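Local structure of ORF 37 (Human herpesvirus 8 type M, 3FHD) at residues P155-L160 and Y227-S232; K272-K277 and F431-Y436; L387-R392 and T462-P467. The protein processes branched or non-linear viral DNA with its endonuclease and exonuclease activities, so that unit-length linear genomes can be packaged. One frame throughout, in Å; residues are numbered along the deposited sequence.

Interaction 1: residues P155-L160 and Y227-S232; sequences PVWDAL and YGFMQS
W157 and F229 meet as a T-shaped (edge-to-face) aromatic pair, joining the first turn of helix 157-161 to the run that carries strand 230-231. The edge of the phenyl ring is turned toward the face of the six-membered ring of the indole, with centroids 5.8 Å apart and planes at 79°. Packing is tightest at the far end of the tryptophan. There CZ3 of W157 lies 3.6 Å from CB of F229 and comes just as near to the F229 backbone N. Beside it, CH2 of W157 is 3.9 Å from C of G228. G228 C and F229 N both sit at the indole edge, near its plane. CG of W157 is anti to the backbone N (chi1 -164°), which starts the ring off beside the carbonyl carbon.

The L160 side is looser. Its CD2 approaches CB of F229 at 4.1 Å, and its other methyl, CD1, is 4.1 Å from OE1 of Q231, an apolar group against a polar one. That oxygen is not left to the leucine: R85 NE donates to it, and N89 OD1 accepts from NE2 of Q231. No hydrogen bond crosses between the two segments; F229 N is bonded to T148 OG1 and G228 N to E145 OE2.

The contact is buried on all its touching residues, and the side chain of W157 lies about 8 Å from that of D243, a magnesium ligand. Helix 134-147 packs on L160 and Q231, helix 83-100 receives V156 and L160, and helix 394-412 covers M230, whose strand, 230-231, is one edge of a small three-stranded sheet.

Interaction 2: residues K272-K277 and F431-Y436; sequences KYTFAK and FRKRGY. With SO4 (sulfate ion), chain C.
F275 and R432 meet where the loop after strand 262-269 runs beside the end of its parallel neighbour, strand 423-432, in the main sheet of this PD-(D/E)XK nuclease fold. Direct backbone bonding is sparse: K433 N donates to F275 O at 2.8 Å, with the donor tilted 21° from the carbonyl plane. Nearby, CA of T274 directs its hydrogen almost straight at F431 O, a CA-H...O contact of 3.3 Å. At the start of the loop K272 N donates to O2 of a sulfate at 3.0 Å, an ion probably from the crystallisation liquor.

Water fills in for further pairing. One molecule donates to both Y273 O and F431 O, a second joins OG1 of T274 to F431 N, and a third links K277 N with K433 O.

The apolar part is a CH-pi contact. CB of R432 stands over one face of the F275 ring, 3.8 Å from its centroid and offset toward the rim. CG of R432 lies between the backbone N and the carbonyl carbon (chi1 75°), and the chain is extended from there to NE. T274 CG2 touches K433 CD at 4.1 Å.

The like-charged K277 NZ and R432 NH2 are 4.0 Å apart, a repulsion that D369 probably relieves by forming salt bridges with both; D438 takes NH1 of R432. K277 crosses R432 obliquely, its CD over one face of the guanidinium, 3.5 Å from CZ.

Interaction 3: residues L387-R392 and T462-P467; sequences LFVNVR and TPVYFP. With SO4 (sulfate ion), chain D.
V389 and V464 touch methyl to methyl between strands 379-389 and 455-464, which are not neighbours in the eight-stranded sheet of the PD-(D/E)XK core: strand 362-367 lies between them in the order. The two valines cross at about a right angle, CG1 of V389 meeting CG1 of V464 at 4.2 Å. Each is set by its first torsion. In V389 CG1 stands between the backbone N and the carbonyl carbon (chi1 67°), whereas in V464 it is anti to the backbone N (chi1 -168°).

T462 brings its two branches to different tasks. Its methyl CG2 faces the other backbone, 3.7 Å from V389 N, while OG1 is hydrogen-bonded to S362 OG. That serine hydroxyl is also bonded to L387 O, so the first residue of strand 362-367 ties both flanking strands together.

No direct hydrogen bond spans the two segments. A water stands in, accepting from V389 N at 2.9 Å and donating to P463 O at 2.6 Å. F396 of helix 394-412 packs on V464, whose side chain lies about 7 Å from that of the magnesium ligand E266.

Past V389 the chain leads to R392, whose NH2 makes a weak hydrogen bond (3.1 Å) to sulfate O2 at the guanidinium edge. It gets there through an Asx turn: R392 N donates to OD1 of N390 at 3.1 Å, from above the plane of the N390 side-chain carbonyl, 48° out of it.

Interactions 2 and 3 both reach the same sheet, through its adjacent strands 423-432 and 455-464, with nearest atoms about 9 Å apart. Interaction 1 lies apart, its centre 34 Å from that of interaction 2 and 27 Å from that of interaction 3, yet helix 394-412 packs on residues of interactions 1 and 3 alike. Chemistry follows position. The two buried contacts, 1 and 3, rely on aromatic or aliphatic side chains and have no direct hydrogen bond between their segments. The partly buried contact 272-277 with 431-436 mixes a backbone bond, three waters and clustered charge. In interaction 2 water supplements that bond; in interaction 3 it makes the only hydrogen-bonded bridge between the segments.

Interaction 1: residues P155-L160 and Y227-S232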
loop_
_atom_site.group_PDB
_atom_site.type_symbol
_atom_site.label_atom_id
_atom_site.label_comp_id
_atom_site.label_asym_id
_atom_site.label_seq_id
_atom_site.Cartn_x
_atom_site.Cartn_y
_atom_site.Cartn_z
ATOM N N PRO A 155 -4.888 15.966 4.562
ATOM C CA PRO A 155 -5.000 16.813 3.371
ATOM C C PRO A 155 -3.780 16.860 2.447
ATOM O O PRO A 155 -3.910 17.361 1.324
ATOM C CB PRO A 155 -5.243 18.208 3.966
ATOM C CG PRO A 155 -4.581 18.132 5.306
ATOM C CD PRO A 155 -4.936 16.765 5.807
ATOM N N VAL A 156 -2.626 16.345 2.882
ATOM C CA VAL A 156 -1.437 16.323 2.011
ATOM C C VAL A 156 -1.211 14.981 1.311
ATOM O O VAL A 156 -0.295 14.890 0.516
ATOM C CB VAL A 156 -0.111 16.795 2.717
ATOM C CG1 VAL A 156 -0.362 18.089 3.532
ATOM C CG2 VAL A 156 0.524 15.675 3.566
ATOM N N TRP A 157 -2.059 13.976 1.592
ATOM C CA TRP A 157 -1.958 12.606 1.014
ATOM C C TRP A 157 -1.695 12.587 -0.494
ATOM O O TRP A 157 -0.700 12.000 -0.938
ATOM C CB TRP A 157 -3.242 11.787 1.327
ATOM C CG TRP A 157 -3.106 10.312 1.127
ATOM C CD1 TRP A 157 -3.790 9.536 0.234
ATOM C CD2 TRP A 157 -2.248 9.417 1.868
ATOM N NE1 TRP A 157 -3.388 8.218 0.358
ATOM C CE2 TRP A 157 -2.450 8.120 1.354
ATOM C CE3 TRP A 157 -1.324 9.595 2.915
ATOM C CZ2 TRP A 157 -1.769 6.985 1.868
ATOM C CZ3 TRP A 157 -0.633 8.460 3.424
ATOM C CH2 TRP A 157 -0.855 7.180 2.873
ATOM N N ASP A 158 -2.592 13.215 -1.263
ATOM C CA ASP A 158 -2.531 13.185 -2.737
ATOM C C ASP A 158 -1.268 13.892 -3.224
ATOM O O ASP A 158 -0.574 13.363 -4.069
ATOM C CB ASP A 158 -3.772 13.802 -3.378
ATOM C CG ASP A 158 -5.029 12.929 -3.212
ATOM O OD1 ASP A 158 -4.892 11.697 -3.020
ATOM O OD2 ASP A 158 -6.151 13.486 -3.286
ATOM N N ALA A 159 -0.971 15.063 -2.663
ATOM C CA ALA A 159 0.211 15.834 -3.055
ATOM C C ALA A 159 1.532 15.104 -2.833
ATOM O O ALA A 159 2.420 15.096 -3.711
ATOM C CB ALA A 159 0.219 17.204 -2.325
ATOM N N LEU A 160 1.645 14.438 -1.675
ATOM C CA LEU A 160 2.853 13.722 -1.265
ATOM C C LEU A 160 3.118 12.462 -2.148
ATOM O O LEU A 160 4.273 12.128 -2.475
ATOM C CB LEU A 160 2.660 13.291 0.198
ATOM C CG LEU A 160 3.815 12.456 0.768
ATOM C CD1 LEU A 160 5.151 13.203 0.776
ATOM C CD2 LEU A 160 3.485 11.904 2.195
ATOM N N TYR A 227 -1.046 3.112 9.277
ATOM C CA TYR A 227 0.266 3.381 8.662
ATOM C C TYR A 227 0.145 4.534 7.686
ATOM O O TYR A 227 -0.777 4.534 6.885
ATOM C CB TYR A 227 0.681 2.171 7.816
ATOM C CG TYR A 227 1.220 1.074 8.668
ATOM C CD1 TYR A 227 2.536 1.129 9.086
ATOM C CD2 TYR A 227 0.433 0.018 9.085
ATOM C CE1 TYR A 227 3.071 0.168 9.866
ATOM C CE2 TYR A 227 0.983 -0.983 9.902
ATOM C CZ TYR A 227 2.309 -0.878 10.280
ATOM O OH TYR A 227 2.954 -1.803 11.085
ATOM N N GLY A 228 1.131 5.433 7.701
ATOM C CA GLY A 228 1.198 6.529 6.748
ATOM C C GLY A 228 1.910 6.092 5.468
ATOM O O GLY A 228 1.973 4.906 5.136
ATOM N N PHE A 229 2.432 7.067 4.739
ATOM C CA PHE A 229 3.077 6.771 3.490
ATOM C C PHE A 229 4.606 6.645 3.696
ATOM O O PHE A 229 5.242 7.565 4.187
ATOM C CB PHE A 229 2.817 7.900 2.489
ATOM C CG PHE A 229 3.190 7.515 1.081
ATOM C CD1 PHE A 229 2.595 6.407 0.463
ATOM C CD2 PHE A 229 4.141 8.238 0.392
ATOM C CE1 PHE A 229 2.950 6.044 -0.881
ATOM C CE2 PHE A 229 4.499 7.901 -0.901
ATOM C CZ PHE A 229 3.913 6.802 -1.530
ATOM N N MET A 230 5.149 5.487 3.343
ATOM C CA MET A 230 6.554 5.181 3.537
ATOM C C MET A 230 7.291 5.309 2.217
ATOM O O MET A 230 7.234 4.384 1.402
ATOM C CB MET A 230 6.694 3.749 4.039
ATOM C CG MET A 230 6.194 3.645 5.477
ATOM S SD MET A 230 5.963 2.018 6.201
ATOM C CE MET A 230 5.521 1.025 4.826
ATOM N N GLN A 231 8.002 6.425 2.031
ATOM C CA GLN A 231 8.838 6.632 0.853
ATOM C C GLN A 231 10.104 5.731 1.007
ATOM O O GLN A 231 10.540 5.455 2.150
ATOM C CB GLN A 231 9.254 8.105 0.781
ATOM C CG GLN A 231 8.072 9.090 0.746
ATOM C CD GLN A 231 8.504 10.536 1.003
ATOM O OE1 GLN A 231 8.724 11.308 0.059
ATOM N NE2 GLN A 231 8.624 10.907 2.286
ATOM N N SER A 232 10.684 5.273 -0.097
ATOM C CA SER A 232 12.010 4.645 -0.070
ATOM C C SER A 232 13.124 5.652 0.265
ATOM O O SER A 232 13.379 6.575 -0.506
ATOM C CB SER A 232 12.351 3.949 -1.411
ATOM O OG SER A 232 13.768 3.679 -1.469
#

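Interaction 2: residues K272-K277 and F431-Y436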
loop_
_atom_site.group_PDB
_atom_site.type_symbol
_atom_site.label_atom_id
_atom_site.label_comp_id
_atom_site.label_asym_id
_atom_site.label_seq_id
_atom_site.Cartn_x
_atom_site.Cartn_y
_atom_site.Cartn_z
ATOM N N LYS A 272 -18.466 -7.976 -5.466
ATOM C CA LYS A 272 -19.312 -8.765 -6.397
ATOM C C LYS A 272 -20.071 -9.860 -5.667
ATOM O O LYS A 272 -21.032 -10.396 -6.203
ATOM C CB LYS A 272 -18.484 -9.468 -7.487
ATOM C CG LYS A 272 -17.814 -8.613 -8.562
ATOM C CD LYS A 272 -16.986 -9.524 -9.541
ATOM C CE LYS A 272 -15.811 -10.259 -8.834
ATOM N NZ LYS A 272 -14.773 -10.897 -9.761
ATOM N N TYR A 273 -19.609 -10.226 -4.469
ATOM C CA TYR A 273 -20.178 -11.346 -3.712
ATOM C C TYR A 273 -21.108 -10.895 -2.577
ATOM O O TYR A 273 -21.585 -11.712 -1.805
ATOM C CB TYR A 273 -19.066 -12.229 -3.136
ATOM C CG TYR A 273 -18.390 -13.131 -4.147
ATOM C CD1 TYR A 273 -18.946 -14.365 -4.500
ATOM C CD2 TYR A 273 -17.179 -12.765 -4.727
ATOM C CE1 TYR A 273 -18.327 -15.200 -5.423
ATOM C CE2 TYR A 273 -16.558 -13.587 -5.660
ATOM C CZ TYR A 273 -17.139 -14.808 -6.003
ATOM O OH TYR A 273 -16.515 -15.627 -6.921
ATOM N N THR A 274 -21.337 -9.593 -2.459
ATOM C CA THR A 274 -22.269 -9.068 -1.459
ATOM C C THR A 274 -23.694 -9.583 -1.766
ATOM O O THR A 274 -24.166 -9.500 -2.900
ATOM C CB THR A 274 -22.198 -7.523 -1.396
ATOM O OG1 THR A 274 -20.862 -7.121 -1.065
ATOM C CG2 THR A 274 -23.169 -6.940 -0.329
ATOM N N PHE A 275 -24.331 -10.184 -0.771
ATOM C CA PHE A 275 -25.701 -10.727 -0.917
ATOM C C PHE A 275 -26.622 -10.231 0.189
ATOM O O PHE A 275 -26.169 -9.711 1.210
ATOM C CB PHE A 275 -25.705 -12.265 -0.927
ATOM C CG PHE A 275 -25.224 -12.887 0.363
ATOM C CD1 PHE A 275 -26.123 -13.221 1.372
ATOM C CD2 PHE A 275 -23.871 -13.161 0.553
ATOM C CE1 PHE A 275 -25.680 -13.783 2.576
ATOM C CE2 PHE A 275 -23.422 -13.740 1.743
ATOM C CZ PHE A 275 -24.328 -14.038 2.754
ATOM N N ALA A 276 -27.928 -10.391 -0.033
ATOM C CA ALA A 276 -28.894 -10.195 1.035
ATOM C C ALA A 276 -29.546 -11.535 1.319
ATOM O O ALA A 276 -29.622 -12.421 0.435
ATOM C CB ALA A 276 -29.945 -9.154 0.663
ATOM N N LYS A 277 -29.984 -11.704 2.559
ATOM C CA LYS A 277 -30.649 -12.945 2.950
ATOM C C LYS A 277 -32.091 -12.971 2.407
ATOM O O LYS A 277 -33.044 -13.126 3.164
ATOM C CB LYS A 277 -30.525 -13.166 4.470
ATOM C CG LYS A 277 -29.036 -13.225 4.907
ATOM C CD LYS A 277 -28.811 -13.136 6.411
ATOM C CE LYS A 277 -29.337 -14.379 7.115
ATOM N NZ LYS A 277 -28.897 -14.392 8.543
ATOM N N PHE A 431 -18.872 -9.962 2.346
ATOM C CA PHE A 431 -19.878 -9.223 3.120
ATOM C C PHE A 431 -21.311 -9.559 2.704
ATOM O O PHE A 431 -21.543 -10.123 1.625
ATOM C CB PHE A 431 -19.656 -7.697 3.019
ATOM C CG PHE A 431 -18.370 -7.216 3.636
ATOM C CD1 PHE A 431 -18.329 -6.778 4.960
ATOM C CD2 PHE A 431 -17.196 -7.188 2.890
ATOM C CE1 PHE A 431 -17.135 -6.321 5.537
ATOM C CE2 PHE A 431 -15.991 -6.739 3.474
ATOM C CZ PHE A 431 -15.977 -6.321 4.812
ATOM N N ARG A 432 -22.249 -9.204 3.585
ATOM C CA ARG A 432 -23.675 -9.247 3.294
ATOM C C ARG A 432 -24.412 -7.968 3.725
ATOM O O ARG A 432 -23.984 -7.250 4.645
ATOM C CB ARG A 432 -24.334 -10.508 3.881
ATOM C CG ARG A 432 -24.552 -10.492 5.400
ATOM C CD ARG A 432 -25.402 -11.696 5.831
ATOM N NE ARG A 432 -25.621 -11.756 7.290
ATOM C CZ ARG A 432 -26.485 -10.999 7.963
ATOM N NH1 ARG A 432 -27.220 -10.079 7.341
ATOM N NH2 ARG A 432 -26.628 -11.164 9.283
ATOM N N LYS A 433 -25.505 -7.672 3.023
ATOM C CA LYS A 433 -26.390 -6.593 3.417
ATOM C C LYS A 433 -27.028 -6.867 4.784
ATOM O O LYS A 433 -27.316 -8.023 5.146
ATOM C CB LYS A 433 -27.485 -6.374 2.365
ATOM C CG LYS A 433 -27.001 -5.861 0.986
ATOM C CD LYS A 433 -26.180 -4.544 1.108
ATOM C CE LYS A 433 -25.963 -3.878 -0.269
ATOM N NZ LYS A 433 -25.096 -2.647 -0.174
ATOM N N ARG A 434 -27.243 -5.792 5.536
ATOM C CA ARG A 434 -28.073 -5.840 6.739
ATOM C C ARG A 434 -29.536 -5.990 6.372
ATOM O O ARG A 434 -30.005 -5.414 5.388
ATOM C CB ARG A 434 -27.895 -4.582 7.574
ATOM C CG ARG A 434 -26.573 -4.488 8.203
ATOM C CD ARG A 434 -26.510 -3.180 8.964
ATOM N NE ARG A 434 -25.149 -2.878 9.385
ATOM C CZ ARG A 434 -24.734 -2.978 10.644
ATOM N NH1 ARG A 434 -25.598 -3.368 11.592
ATOM N NH2 ARG A 434 -23.474 -2.682 10.954
ATOM N N GLY A 435 -30.251 -6.797 7.147
ATOM C CA GLY A 435 -31.653 -7.056 6.884
ATOM C C GLY A 435 -32.490 -6.509 8.008
ATOM O O GLY A 435 -31.961 -6.014 9.018
ATOM N N TYR A 436 -33.803 -6.627 7.844
ATOM C CA TYR A 436 -34.745 -6.098 8.811
ATOM C C TYR A 436 -34.641 -6.742 10.187
ATOM O O TYR A 436 -34.895 -6.091 11.184
ATOM C CB TYR A 436 -36.170 -6.168 8.263
ATOM C CG TYR A 436 -36.393 -5.169 7.146
ATOM C CD1 TYR A 436 -36.940 -3.907 7.415
ATOM C CD2 TYR A 436 -36.024 -5.474 5.828
ATOM C CE1 TYR A 436 -37.134 -2.985 6.392
ATOM C CE2 TYR A 436 -36.207 -4.556 4.802
ATOM C CZ TYR A 436 -36.770 -3.312 5.102
ATOM O OH TYR A 436 -36.957 -2.393 4.097
HETATM S S SO4 C . -15.207 -6.742 -6.541
HETATM O O1 SO4 C . -16.375 -6.062 -7.122
HETATM O O2 SO4 C . -15.517 -8.139 -6.215
HETATM O O3 SO4 C . -14.141 -6.721 -7.544
HETATM O O4 SO4 C . -14.780 -5.985 -5.364
HETATM O O HOH W 1 -20.407 -12.417 0.494
HETATM O O HOH W 2 -18.798 -9.279 -0.334
HETATM O O HOH W 3 -29.664 -9.687 4.414
#

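Interaction 3: residues L387-R392 and T462-P467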
loop_
_atom_site.group_PDB
_atom_site.type_symbol
_atom_site.label_atom_id
_atom_site.label_comp_id
_atom_site.label_asym_id
_atom_site.label_seq_id
_atom_site.Cartn_x
_atom_site.Cartn_y
_atom_site.Cartn_z
ATOM N N LEU A 387 -5.987 -22.669 -2.450
ATOM C CA LEU A 387 -6.135 -21.505 -3.290
ATOM C C LEU A 387 -4.893 -20.668 -3.047
ATOM O O LEU A 387 -4.476 -20.501 -1.899
ATOM C CB LEU A 387 -7.400 -20.731 -2.904
ATOM C CG LEU A 387 -8.764 -21.375 -3.216
ATOM C CD1 LEU A 387 -9.854 -20.383 -2.982
ATOM C CD2 LEU A 387 -8.845 -21.920 -4.651
ATOM N N PHE A 388 -4.313 -20.142 -4.122
ATOM C CA PHE A 388 -2.997 -19.475 -4.072
ATOM C C PHE A 388 -3.053 -18.137 -4.777
ATOM O O PHE A 388 -3.917 -17.930 -5.625
ATOM C CB PHE A 388 -1.920 -20.335 -4.771
ATOM C CG PHE A 388 -1.798 -21.719 -4.219
ATOM C CD1 PHE A 388 -1.124 -21.954 -3.022
ATOM C CD2 PHE A 388 -2.391 -22.792 -4.877
ATOM C CE1 PHE A 388 -1.035 -23.261 -2.488
ATOM C CE2 PHE A 388 -2.298 -24.106 -4.355
ATOM C CZ PHE A 388 -1.628 -24.326 -3.162
ATOM N N VAL A 389 -2.107 -17.248 -4.459
ATOM C CA VAL A 389 -2.045 -15.941 -5.134
ATOM C C VAL A 389 -1.810 -16.144 -6.630
ATOM O O VAL A 389 -1.064 -17.040 -7.023
ATOM C CB VAL A 389 -0.944 -15.013 -4.539
ATOM C CG1 VAL A 389 0.457 -15.577 -4.817
ATOM C CG2 VAL A 389 -1.109 -13.573 -5.095
ATOM N N ASN A 390 -2.461 -15.326 -7.459
ATOM C CA ASN A 390 -2.171 -15.275 -8.879
ATOM C C ASN A 390 -0.983 -14.324 -9.107
ATOM O O ASN A 390 -1.098 -13.078 -8.924
ATOM C CB ASN A 390 -3.423 -14.820 -9.643
ATOM C CG ASN A 390 -3.213 -14.714 -11.140
ATOM O OD1 ASN A 390 -2.117 -14.950 -11.665
ATOM N ND2 ASN A 390 -4.296 -14.380 -11.857
ATOM N N VAL A 391 0.150 -14.912 -9.506
ATOM C CA VAL A 391 1.419 -14.172 -9.599
ATOM C C VAL A 391 1.427 -13.171 -10.757
ATOM O O VAL A 391 2.317 -12.317 -10.837
ATOM C CB VAL A 391 2.670 -15.111 -9.673
ATOM C CG1 VAL A 391 2.670 -16.118 -8.487
ATOM C CG2 VAL A 391 2.734 -15.849 -11.018
ATOM N N ARG A 392 0.434 -13.276 -11.638
ATOM C CA ARG A 392 0.260 -12.330 -12.730
ATOM C C ARG A 392 -0.677 -11.178 -12.360
ATOM O O ARG A 392 -0.869 -10.256 -13.150
ATOM C CB ARG A 392 -0.304 -13.037 -13.965
ATOM C CG ARG A 392 0.631 -14.109 -14.538
ATOM C CD ARG A 392 0.285 -14.422 -15.982
ATOM N NE ARG A 392 0.735 -13.388 -16.910
ATOM C CZ ARG A 392 0.018 -12.901 -17.924
ATOM N NH1 ARG A 392 -1.223 -13.315 -18.149
ATOM N NH2 ARG A 392 0.545 -11.960 -18.705
ATOM N N THR A 462 -4.418 -15.398 2.384
ATOM C CA THR A 462 -3.597 -16.046 1.385
ATOM C C THR A 462 -2.143 -15.548 1.510
ATOM O O THR A 462 -1.903 -14.340 1.391
ATOM C CB THR A 462 -4.166 -15.733 -0.039
ATOM O OG1 THR A 462 -5.529 -16.195 -0.123
ATOM C CG2 THR A 462 -3.352 -16.409 -1.125
ATOM N N PRO A 463 -1.175 -16.466 1.758
ATOM C CA PRO A 463 0.258 -16.119 1.782
ATOM C C PRO A 463 0.791 -15.678 0.405
ATOM O O PRO A 463 0.252 -16.092 -0.645
ATOM C CB PRO A 463 0.942 -17.428 2.240
ATOM C CG PRO A 463 -0.005 -18.485 1.962
ATOM C CD PRO A 463 -1.392 -17.892 2.072
ATOM N N VAL A 464 1.811 -14.820 0.408
ATOM C CA VAL A 464 2.480 -14.387 -0.821
ATOM C C VAL A 464 4.003 -14.434 -0.567
ATOM O O VAL A 464 4.482 -13.854 0.388
ATOM C CB VAL A 464 2.097 -12.925 -1.260
ATOM C CG1 VAL A 464 2.601 -12.665 -2.703
ATOM C CG2 VAL A 464 0.563 -12.673 -1.211
ATOM N N TYR A 465 4.729 -15.153 -1.421
ATOM C CA TYR A 465 6.194 -15.264 -1.344
ATOM C C TYR A 465 6.842 -14.621 -2.571
ATOM O O TYR A 465 6.248 -14.644 -3.651
ATOM C CB TYR A 465 6.617 -16.732 -1.207
ATOM C CG TYR A 465 5.968 -17.457 -0.031
ATOM C CD1 TYR A 465 6.533 -17.418 1.241
ATOM C CD2 TYR A 465 4.783 -18.171 -0.200
ATOM C CE1 TYR A 465 5.924 -18.092 2.324
ATOM C CE2 TYR A 465 4.165 -18.823 0.862
ATOM C CZ TYR A 465 4.742 -18.785 2.122
ATOM O OH TYR A 465 4.133 -19.459 3.175
ATOM N N PHE A 466 8.049 -14.051 -2.401
ATOM C CA PHE A 466 8.742 -13.295 -3.470
ATOM C C PHE A 466 10.194 -13.758 -3.688
ATOM O O PHE A 466 11.094 -13.408 -2.892
ATOM C CB PHE A 466 8.715 -11.775 -3.219
ATOM C CG PHE A 466 7.345 -11.228 -2.955
ATOM C CD1 PHE A 466 6.446 -11.054 -3.998
ATOM C CD2 PHE A 466 6.952 -10.916 -1.650
ATOM C CE1 PHE A 466 5.157 -10.579 -3.729
ATOM C CE2 PHE A 466 5.688 -10.434 -1.378
ATOM C CZ PHE A 466 4.782 -10.288 -2.414
ATOM N N PRO A 467 10.440 -14.520 -4.780
ATOM C CA PRO A 467 11.814 -14.931 -5.104
ATOM C C PRO A 467 12.687 -13.687 -5.307
ATOM O O PRO A 467 12.197 -12.671 -5.804
ATOM C CB PRO A 467 11.661 -15.719 -6.415
ATOM C CG PRO A 467 10.194 -16.042 -6.529
ATOM C CD PRO A 467 9.469 -14.950 -5.805
HETATM S S SO4 D . 0.821 -10.164 -22.593
HETATM O O1 SO4 D . -0.532 -10.568 -22.974
HETATM O O2 SO4 D . 0.869 -9.994 -21.141
HETATM O O3 SO4 D . 1.783 -11.198 -23.002
HETATM O O4 SO4 D . 1.165 -8.912 -23.263
HETATM O O HOH W 4 -0.524 -18.039 -2.196
#